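Local structure of CalS11 (Micromonospora echinospora, 3TOS) at residues Gly134-Pro137 against Ala138-Glu142; Asp151-Gly154 against His155-Gln158; Ile228-Arg231 against Lys232-Leu236. The protein probably transfers a methyl group from S-adenosylmethionine to an oxygen atom as an O-methyltransferase of calicheamicin biosynthesis. All coordinates share one frame; numbering follows the deposited sequence. Where two conformers were deposited one is given.

Interaction 1 (Gly134-Pro137 against Ala138-Glu142)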
ATOM      1  N   GLY B 134      25.834 -47.388  -7.571  1.00 14.64           N
ATOM      2  CA  GLY B 134      25.202 -48.405  -6.734  1.00 14.70           C
ATOM      3  C   GLY B 134      25.309 -48.153  -5.244  1.00 15.27           C
ATOM      4  O   GLY B 134      26.395 -47.839  -4.742  1.00 15.68           O
ATOM      5  N   GLY B 135      24.157 -48.225  -4.554  1.00 15.04           N
ATOM      6  CA  GLY B 135      24.128 -47.986  -3.141  1.00 14.51           C
ATOM      7  C   GLY B 135      23.950 -46.522  -2.786  1.00 11.73           C
ATOM      8  O   GLY B 135      23.912 -46.212  -1.623  1.00 11.63           O
ATOM      9  N   TYR B 136      23.878 -45.636  -3.780  1.00 10.24           N
ATOM     10  CA  TYR B 136      23.752 -44.245  -3.455  1.00 10.12           C
ATOM     11  C   TYR B 136      22.502 -43.829  -2.564  1.00 11.00           C
ATOM     12  O   TYR B 136      22.645 -42.992  -1.689  1.00 10.53           O
ATOM     13  CB  TYR B 136      23.861 -43.365  -4.748  1.00  9.69           C
ATOM     14  CG  TYR B 136      24.048 -41.912  -4.362  1.00 10.27           C
ATOM     15  CD1 TYR B 136      25.318 -41.436  -3.996  1.00 10.22           C
ATOM     16  CD2 TYR B 136      22.951 -41.047  -4.234  1.00  9.84           C
ATOM     17  CE1 TYR B 136      25.506 -40.107  -3.598  1.00 10.55           C
ATOM     18  CE2 TYR B 136      23.129 -39.736  -3.771  1.00 10.13           C
ATOM     19  CZ  TYR B 136      24.414 -39.266  -3.469  1.00 10.82           C
ATOM     20  OH  TYR B 136      24.594 -37.983  -3.052  1.00 11.50           O
ATOM     21  N   PRO B 137      21.313 -44.384  -2.823  1.00 10.60           N
ATOM     22  CA  PRO B 137      20.175 -43.950  -2.025  1.00 10.70           C
ATOM     23  C   PRO B 137      20.380 -44.182  -0.542  1.00 10.79           C
ATOM     24  O   PRO B 137      19.934 -43.333   0.218  1.00 11.81           O
ATOM     25  CB  PRO B 137      18.985 -44.764  -2.596  1.00 12.71           C
ATOM     26  CG  PRO B 137      19.389 -45.076  -4.074  1.00 13.68           C
ATOM     27  CD  PRO B 137      20.945 -45.261  -3.959  1.00 12.16           C
ATOM     28  N   ALA B 138      21.055 -45.274  -0.143  1.00 10.31           N
ATOM     29  CA  ALA B 138      21.364 -45.464   1.263  1.00 12.11           C
ATOM     30  C   ALA B 138      22.240 -44.361   1.828  1.00 12.45           C
ATOM     31  O   ALA B 138      22.047 -43.925   2.969  1.00 11.96           O
ATOM     32  CB  ALA B 138      21.981 -46.837   1.500  1.00 14.15           C
ATOM     33  N   TYR B 139      23.225 -43.933   1.043  1.00 11.40           N
ATOM     34  CA  TYR B 139      24.089 -42.817   1.422  1.00 10.85           C
ATOM     35  C   TYR B 139      23.278 -41.522   1.524  1.00 10.41           C
ATOM     36  O   TYR B 139      23.377 -40.806   2.513  1.00 10.59           O
ATOM     37  CB  TYR B 139      25.268 -42.664   0.435  1.00 11.39           C
ATOM     38  CG  TYR B 139      26.035 -41.384   0.638  1.00 11.55           C
ATOM     39  CD1 TYR B 139      26.986 -41.271   1.619  1.00 10.37           C
ATOM     40  CD2 TYR B 139      25.804 -40.270  -0.193  1.00 11.14           C
ATOM     41  CE1 TYR B 139      27.670 -40.096   1.797  1.00 10.59           C
ATOM     42  CE2 TYR B 139      26.487 -39.093  -0.007  1.00 11.26           C
ATOM     43  CZ  TYR B 139      27.437 -39.028   0.970  1.00 10.16           C
ATOM     44  OH  TYR B 139      28.201 -37.854   1.072  1.00 11.65           O
ATOM     45  N   LEU B 140      22.458 -41.217   0.528  1.00  9.39           N
ATOM     46  CA  LEU B 140      21.665 -40.016   0.621  1.00  9.42           C
ATOM     47  C   LEU B 140      20.709 -40.076   1.810  1.00 10.52           C
ATOM     48  O   LEU B 140      20.492 -39.014   2.477  1.00 10.55           O
ATOM     49  CB  LEU B 140      20.916 -39.801  -0.708  1.00  9.91           C
ATOM     50  CG  LEU B 140      19.990 -38.585  -0.815  1.00  9.82           C
ATOM     51  CD1 LEU B 140      20.667 -37.252  -0.492  1.00 10.01           C
ATOM     52  CD2 LEU B 140      19.326 -38.519  -2.193  1.00 11.58           C
ATOM     53  N   LYS B 141      20.136 -41.268   2.098  1.00  9.49           N
ATOM     54  CA  LYS B 141      19.297 -41.373   3.295  1.00 11.80           C
ATOM     55  C   LYS B 141      20.132 -41.120   4.569  1.00 11.28           C
ATOM     56  O   LYS B 141      19.632 -40.515   5.529  1.00 11.88           O
ATOM     57  CB  LYS B 141      18.656 -42.736   3.341  1.00 12.85           C
ATOM     58  CG  LYS B 141      17.690 -42.960   4.475  1.00 17.58           C
ATOM     59  CD  LYS B 141      16.557 -41.974   4.432  1.00 20.07           C
ATOM     60  CE  LYS B 141      15.431 -42.398   5.438  1.00 22.69           C
ATOM     61  NZ  LYS B 141      14.409 -41.352   5.628  1.00 25.37           N
ATOM     62  N   GLU B 142      21.397 -41.554   4.578  1.00 11.44           N
ATOM     63  CA  GLU B 142      22.260 -41.243   5.766  1.00 11.63           C
ATOM     64  C   GLU B 142      22.434 -39.730   5.920  1.00 10.93           C
ATOM     65  O   GLU B 142      22.457 -39.211   7.047  1.00 11.89           O
ATOM     66  CB  GLU B 142      23.676 -41.823   5.622  1.00 13.66           C
ATOM     67  CG  GLU B 142      23.754 -43.224   5.891  1.00 18.68           C
ATOM     68  CD  GLU B 142      25.205 -43.630   5.910  1.00 23.19           C
ATOM     69  OE1 GLU B 142      25.728 -43.970   4.799  1.00 24.95           O
ATOM     70  OE2 GLU B 142      25.854 -43.460   6.988  1.00 25.14           O
TER
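Y136 and Y139, one turn apart at the start of helix 136-148, lean their rings together obliquely, centroids 5.3 Å apart and planes at 53°. The Y136 side chain leaves the helix with CG anti to the backbone N (chi1 -167°), and this brings its ring back over the following turn. Beyond CB and CG, the ring's two flanks meet different neighbours: CE1 comes within 3.4 Å of Y139 CD2, whereas CE2 rests 3.8 Å from L140 CB. CZ lies 3.7 Å from Y139 CD2, and OH, in the plane of the Y139 ring at its edge, ends 3.8 Å from Y139 CE2. This hydroxyl is hydrogen-bonded to F80 O, while Y139 OH bonds L29 O and S33 OG of the second subunit. With an alanine at this site, the Y139 ring and L140 CB would probably face a gap and F80 O lose its hydroxyl partner. G135 is the N-cap, its positive phi suited to glycine, and P137 occupies the first turn, where a missing N-H costs no helical bond. L140 N reaches Y136 O at 2.8 Å in a nearly straight bond (N-H...O 168°), and K141 N reaches P137 O at 2.8 Å. Apolar ring flanks thus pack within the helix turn while the polar tips are spent outside it, tying the helix start to the loop at F80 and to the second subunit.

Interaction 2 (Asp151-Gly154 against His155-Gln158)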
ATOM      1  N   ASP B 151      16.722 -32.034  14.282  1.00  9.94           N
ATOM      2  CA  ASP B 151      15.422 -31.352  14.078  1.00 11.85           C
ATOM      3  C   ASP B 151      14.633 -31.386  15.395  1.00 12.07           C
ATOM      4  O   ASP B 151      14.719 -32.378  16.173  1.00 12.27           O
ATOM      5  CB  ASP B 151      14.610 -32.073  13.007  1.00 12.18           C
ATOM      6  CG  ASP B 151      14.946 -31.631  11.582  1.00 14.85           C
ATOM      7  OD1 ASP B 151      15.459 -30.538  11.378  1.00 17.09           O
ATOM      8  OD2 ASP B 151      14.638 -32.354  10.648  1.00 17.54           O
ATOM      9  N   PHE B 152      13.804 -30.348  15.619  1.00 10.65           N
ATOM     10  CA  PHE B 152      12.902 -30.424  16.754  1.00 10.08           C
ATOM     11  C   PHE B 152      12.063 -31.698  16.752  1.00 10.83           C
ATOM     12  O   PHE B 152      11.767 -32.301  17.845  1.00 12.80           O
ATOM     13  CB  PHE B 152      12.032 -29.146  16.815  1.00 10.53           C
ATOM     14  CG  PHE B 152      11.253 -29.012  18.063  1.00 11.36           C
ATOM     15  CD1 PHE B 152       9.958 -29.487  18.121  1.00 12.05           C
ATOM     16  CD2 PHE B 152      11.818 -28.446  19.192  1.00 11.46           C
ATOM     17  CE1 PHE B 152       9.236 -29.415  19.311  1.00 12.70           C
ATOM     18  CE2 PHE B 152      11.118 -28.321  20.374  1.00 12.03           C
ATOM     19  CZ  PHE B 152       9.784 -28.788  20.428  1.00 11.71           C
ATOM     20  N   PHE B 153      11.561 -32.053  15.574  1.00 10.73           N
ATOM     21  CA  PHE B 153      10.751 -33.299  15.440  1.00 11.06           C
ATOM     22  C   PHE B 153      11.571 -34.491  14.923  1.00 10.99           C
ATOM     23  O   PHE B 153      11.042 -35.398  14.233  1.00 11.28           O
ATOM     24  CB  PHE B 153       9.492 -33.086  14.594  1.00 11.34           C
ATOM     25  CG  PHE B 153       8.311 -32.577  15.401  1.00 10.95           C
ATOM     26  CD1 PHE B 153       7.552 -33.472  16.177  1.00 12.60           C
ATOM     27  CD2 PHE B 153       8.011 -31.216  15.430  1.00 10.21           C
ATOM     28  CE1 PHE B 153       6.481 -33.027  16.948  1.00 11.34           C
ATOM     29  CE2 PHE B 153       6.969 -30.772  16.231  1.00  9.27           C
ATOM     30  CZ  PHE B 153       6.206 -31.700  17.002  1.00 11.00           C
ATOM     31  N   GLY B 154      12.854 -34.519  15.287  1.00 12.33           N
ATOM     32  CA  GLY B 154      13.716 -35.616  14.851  1.00 12.29           C
ATOM     33  C   GLY B 154      13.327 -37.003  15.323  1.00 12.78           C
ATOM     34  O   GLY B 154      13.808 -37.984  14.777  1.00 14.53           O
ATOM     35  N   HIS B 155      12.449 -37.086  16.312  1.00 12.20           N
ATOM     36  CA  HIS B 155      11.908 -38.377  16.755  1.00 12.30           C
ATOM     37  C   HIS B 155      10.805 -38.930  15.806  1.00 13.91           C
ATOM     38  O   HIS B 155      10.401 -40.102  15.942  1.00 16.53           O
ATOM     39  CB  HIS B 155      11.354 -38.278  18.182  1.00 13.64           C
ATOM     40  CG  HIS B 155      10.340 -37.208  18.376  1.00 14.45           C
ATOM     41  ND1 HIS B 155      10.646 -35.856  18.324  1.00 15.00           N
ATOM     42  CD2 HIS B 155       9.030 -37.295  18.632  1.00 14.26           C
ATOM     43  CE1 HIS B 155       9.549 -35.158  18.548  1.00 15.38           C
ATOM     44  NE2 HIS B 155       8.558 -36.013  18.764  1.00 14.92           N
ATOM     45  N   VAL B 156      10.295 -38.110  14.880  1.00 12.93           N
ATOM     46  CA  VAL B 156       9.307 -38.599  13.944  1.00 12.02           C
ATOM     47  C   VAL B 156      10.042 -39.049  12.686  1.00 11.91           C
ATOM     48  O   VAL B 156      10.810 -38.284  12.032  1.00 12.82           O
ATOM     49  CB  VAL B 156       8.233 -37.559  13.611  1.00 10.21           C
ATOM     50  CG1 VAL B 156       7.280 -38.074  12.539  1.00 12.64           C
ATOM     51  CG2 VAL B 156       7.507 -37.139  14.926  1.00 11.26           C
ATOM     52  N   THR B 157       9.818 -40.313  12.335  1.00 10.75           N
ATOM     53  CA  THR B 157      10.498 -40.881  11.155  1.00 12.33           C
ATOM     54  C   THR B 157       9.710 -40.612   9.868  1.00 12.81           C
ATOM     55  O   THR B 157       8.550 -40.077   9.909  1.00 13.19           O
ATOM     56  CB  THR B 157      10.734 -42.411  11.334  1.00 12.99           C
ATOM     57  OG1 THR B 157       9.481 -43.097  11.474  1.00 15.23           O
ATOM     58  CG2 THR B 157      11.656 -42.688  12.562  1.00 15.63           C
ATOM     59  N   GLN B 158      10.292 -41.005   8.732  0.50 13.79           N
ATOM     60  CA  GLN B 158       9.637 -40.855   7.426  0.50 13.93           C
ATOM     61  C   GLN B 158       9.345 -39.420   7.061  0.50 13.56           C
ATOM     62  O   GLN B 158       8.464 -39.166   6.233  0.50 14.15           O
ATOM     63  CB  GLN B 158       8.351 -41.686   7.275  0.50 16.52           C
ATOM     64  CG  GLN B 158       8.587 -43.191   7.226  0.50 19.22           C
ATOM     65  CD  GLN B 158       9.261 -43.668   5.952  0.50 20.98           C
ATOM     66  OE1 GLN B 158       8.628 -43.782   4.890  0.50 22.87           O
ATOM     67  NE2 GLN B 158      10.531 -44.000   6.057  0.50 20.09           N
TER
HETATM   68  O   HOH W   1      13.005 -34.851  19.419  1.00 26.26           O
HETATM   69  O   HOH W   2      13.359 -37.445  11.825  1.00 23.10           O
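F153 and V156 close a type I beta turn: V156 N donates to F153 O at 2.9 Å with an N-H...O angle of 164°, approaching from above the carbonyl plane. It overlaps a second type I turn, D151 to G154, in which G154 N bonds D151 O at 3.0 Å. A CB on G154 would be crowded by D151 O. A water lies 3.0 Å from G154 O and 2.7 Å from V156 O. The double turn belongs to the loop that leads from helix 136-148 into strand 160-164, the return half of a beta-alpha-beta crossover in the Rossmann-like methyltransferase fold. The F153 and H155 side chains run side by side. Their ring planes are near parallel, at 29°, but slid apart so that they barely overlap, and F153 CD1 meets H155 CE1 at 3.5 Å. The imidazole gets there because H155 CG sits between the backbone N and the carbonyl carbon (chi1 55°). V156 CG2 lies 3.9 Å from F153 CD1 and also above one face of the imidazole, toward its rim. F152 O stands in plane at the imidazole edge; a water donates to this oxygen and is hydrogen-bonded to H155 ND1 at 2.8 Å. On the other nitrogen, H155 NE2 bonds H14 O of the third subunit, whose H14 ring meets that of H155 edge-to-face, while the F152 ring packs edge-to-face with Y97.

Interaction 3 (Ile228-Arg231 against Lys232-Leu236)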
ATOM      1  N   ILE B 228       6.494 -29.647 -23.762  1.00  9.56           N
ATOM      2  CA  ILE B 228       5.577 -30.471 -24.535  1.00  9.74           C
ATOM      3  C   ILE B 228       4.556 -31.140 -23.601  1.00  9.92           C
ATOM      4  O   ILE B 228       3.348 -31.177 -23.920  1.00 11.10           O
ATOM      5  CB  ILE B 228       6.321 -31.553 -25.344  1.00 10.17           C
ATOM      6  CG1 ILE B 228       7.210 -30.908 -26.438  1.00 10.75           C
ATOM      7  CG2 ILE B 228       5.313 -32.466 -26.061  1.00 10.74           C
ATOM      8  CD1 ILE B 228       8.364 -31.833 -26.877  1.00 12.94           C
ATOM      9  N   ALA B 229       5.021 -31.590 -22.434  1.00 10.71           N
ATOM     10  CA  ALA B 229       4.150 -32.185 -21.437  1.00 10.30           C
ATOM     11  C   ALA B 229       3.097 -31.165 -20.935  1.00 10.86           C
ATOM     12  O   ALA B 229       1.877 -31.473 -20.865  1.00 13.41           O
ATOM     13  CB  ALA B 229       4.942 -32.748 -20.271  1.00 10.72           C
HETATM   14  N   MSE B 230       3.549 -29.967 -20.563  0.59 11.91           N
HETATM   15  CA  MSE B 230       2.632 -28.963 -20.063  0.59 14.54           C
HETATM   16  C   MSE B 230       1.622 -28.570 -21.133  0.59 13.51           C
HETATM   17  O   MSE B 230       0.438 -28.369 -20.837  0.59 13.79           O
HETATM   18  CB  MSE B 230       3.370 -27.707 -19.574  0.59 20.66           C
HETATM   19  CG  MSE B 230       2.384 -26.605 -19.152  0.59 26.93           C
HETATM   20 SE   MSE B 230       3.005 -25.420 -17.714  0.59 34.50          SE
HETATM   21  CE  MSE B 230       2.396 -26.473 -16.184  0.59 34.17           C
ATOM     22  N   ARG B 231       2.066 -28.433 -22.376  1.00 11.63           N
ATOM     23  CA  ARG B 231       1.127 -28.035 -23.419  1.00 11.56           C
ATOM     24  C   ARG B 231       0.077 -29.110 -23.674  1.00 12.49           C
ATOM     25  O   ARG B 231      -1.095 -28.806 -24.019  1.00 14.62           O
ATOM     26  CB  ARG B 231       1.899 -27.678 -24.697  1.00 10.12           C
ATOM     27  CG  ARG B 231       2.436 -26.274 -24.648  1.00 11.18           C
ATOM     28  CD  ARG B 231       3.015 -25.814 -26.012  1.00 12.34           C
ATOM     29  NE  ARG B 231       4.251 -26.502 -26.430  1.00 13.31           N
ATOM     30  CZ  ARG B 231       4.360 -27.314 -27.477  1.00 14.09           C
ATOM     31  NH1 ARG B 231       5.557 -27.822 -27.740  1.00 14.49           N
ATOM     32  NH2 ARG B 231       3.296 -27.595 -28.241  1.00 14.35           N
ATOM     33  N   LYS B 232       0.447 -30.356 -23.453  1.00 11.17           N
ATOM     34  CA  LYS B 232      -0.541 -31.461 -23.550  1.00 13.06           C
ATOM     35  C   LYS B 232      -1.498 -31.573 -22.378  1.00 14.02           C
ATOM     36  O   LYS B 232      -2.662 -31.923 -22.567  1.00 15.83           O
ATOM     37  CB  LYS B 232       0.130 -32.808 -23.766  1.00 15.18           C
ATOM     38  CG  LYS B 232       0.709 -32.884 -25.199  1.00 19.16           C
ATOM     39  CD  LYS B 232       1.030 -34.271 -25.597  1.00 23.55           C
ATOM     40  CE  LYS B 232       1.848 -34.335 -26.882  1.00 26.43           C
ATOM     41  NZ  LYS B 232       1.045 -34.162 -28.145  1.00 29.84           N
ATOM     42  N   VAL B 233      -1.029 -31.318 -21.168  1.00 12.61           N
ATOM     43  CA  VAL B 233      -1.834 -31.628 -19.995  1.00 12.02           C
ATOM     44  C   VAL B 233      -2.681 -30.413 -19.587  1.00 11.55           C
ATOM     45  O   VAL B 233      -3.883 -30.538 -19.278  1.00 14.60           O
ATOM     46  CB  VAL B 233      -0.892 -32.055 -18.842  1.00 13.51           C
ATOM     47  CG1 VAL B 233      -1.693 -32.322 -17.564  1.00 13.74           C
ATOM     48  CG2 VAL B 233      -0.131 -33.313 -19.223  1.00 14.21           C
ATOM     49  N   LEU B 234      -2.037 -29.235 -19.576  1.00  9.92           N
ATOM     50  CA  LEU B 234      -2.663 -28.033 -19.015  1.00  9.99           C
ATOM     51  C   LEU B 234      -2.791 -26.857 -19.981  1.00 10.27           C
ATOM     52  O   LEU B 234      -3.784 -26.104 -19.922  1.00 12.08           O
ATOM     53  CB  LEU B 234      -1.884 -27.548 -17.768  1.00 11.03           C
ATOM     54  CG  LEU B 234      -1.840 -28.536 -16.570  1.00 11.66           C
ATOM     55  CD1 LEU B 234      -1.050 -27.958 -15.395  1.00 13.07           C
ATOM     56  CD2 LEU B 234      -3.206 -28.879 -16.068  1.00 14.33           C
ATOM     57  N   GLY B 235      -1.780 -26.682 -20.836  1.00 10.99           N
ATOM     58  CA  GLY B 235      -1.623 -25.457 -21.616  1.00 10.87           C
ATOM     59  C   GLY B 235      -0.696 -24.496 -20.885  1.00  9.79           C
ATOM     60  O   GLY B 235      -0.752 -24.397 -19.633  1.00 10.00           O
ATOM     61  N   LEU B 236       0.136 -23.765 -21.632  1.00  9.39           N
ATOM     62  CA  LEU B 236       1.081 -22.839 -20.991  1.00  8.59           C
ATOM     63  C   LEU B 236       0.398 -21.641 -20.359  1.00  9.30           C
ATOM     64  O   LEU B 236       1.007 -21.000 -19.501  1.00  9.82           O
ATOM     65  CB  LEU B 236       2.146 -22.383 -22.004  1.00  8.07           C
ATOM     66  CG  LEU B 236       3.171 -23.481 -22.364  1.00 10.50           C
ATOM     67  CD1 LEU B 236       4.041 -23.082 -23.588  1.00 11.99           C
ATOM     68  CD2 LEU B 236       4.114 -23.791 -21.189  1.00 15.58           C
TER
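I228 begins the run by accepting K232 N at its O, 3.1 Å away, and its side chain lies alongside that of K232, with CG2 4.0 Å from K232 CE. A229 O takes V233 N at 2.9 Å, and V233 CG2 crowds in beside the same oxygen; A229 itself faces T196 of helix 193-203. M230, a selenomethionine, supplies the carbonyl on which the helix ends. L234 N and G235 N reach M230 O at 2.9 and 2.8 Å from opposite faces of its plane, and V233 N adds a weak bond. The M230 side chain was modelled in two positions, so the touch of CG on L236 CD2 is tentative. R231 CG, anti to the carbonyl carbon (chi1 -82°), runs beside the backbone N and packs 3.7 Å from L236 CG, and L236 CD1 borders the guanidinium at its edge. NE of R231 is hydrogen-bonded to N227 OD1, and NH1 to P179 O of the fifth subunit. The bond from G235 N spans five residues, as in a pi-type turn, and G235 then adopts a positive phi that calls for glycine: a C-terminal helix end by which helix 225-233 leaves for strand 242-243 of the methyltransferase sheet.

Interactions 1 and 2 are neighbours in the crossover from strand 103-107 to strand 160-164: the first starts the helix, the second forms the loop after it, with centres 19 Å apart and nearest atoms about 5 Å apart. Interaction 3 lies across the chain's centre, its centre 34 Å from that of interaction 1 and 38 Å from that of interaction 2. Interaction 1 is near the cofactor site, the side chain of Y136 about 9 Å from bound S-adenosyl-L-homocysteine. I228 is about 9 Å from W223 of the glutamate site, side chain to side chain. Interaction 2, remote from both sites, meets the third and fourth subunits; interaction 1 meets the second, interaction 3 the fifth.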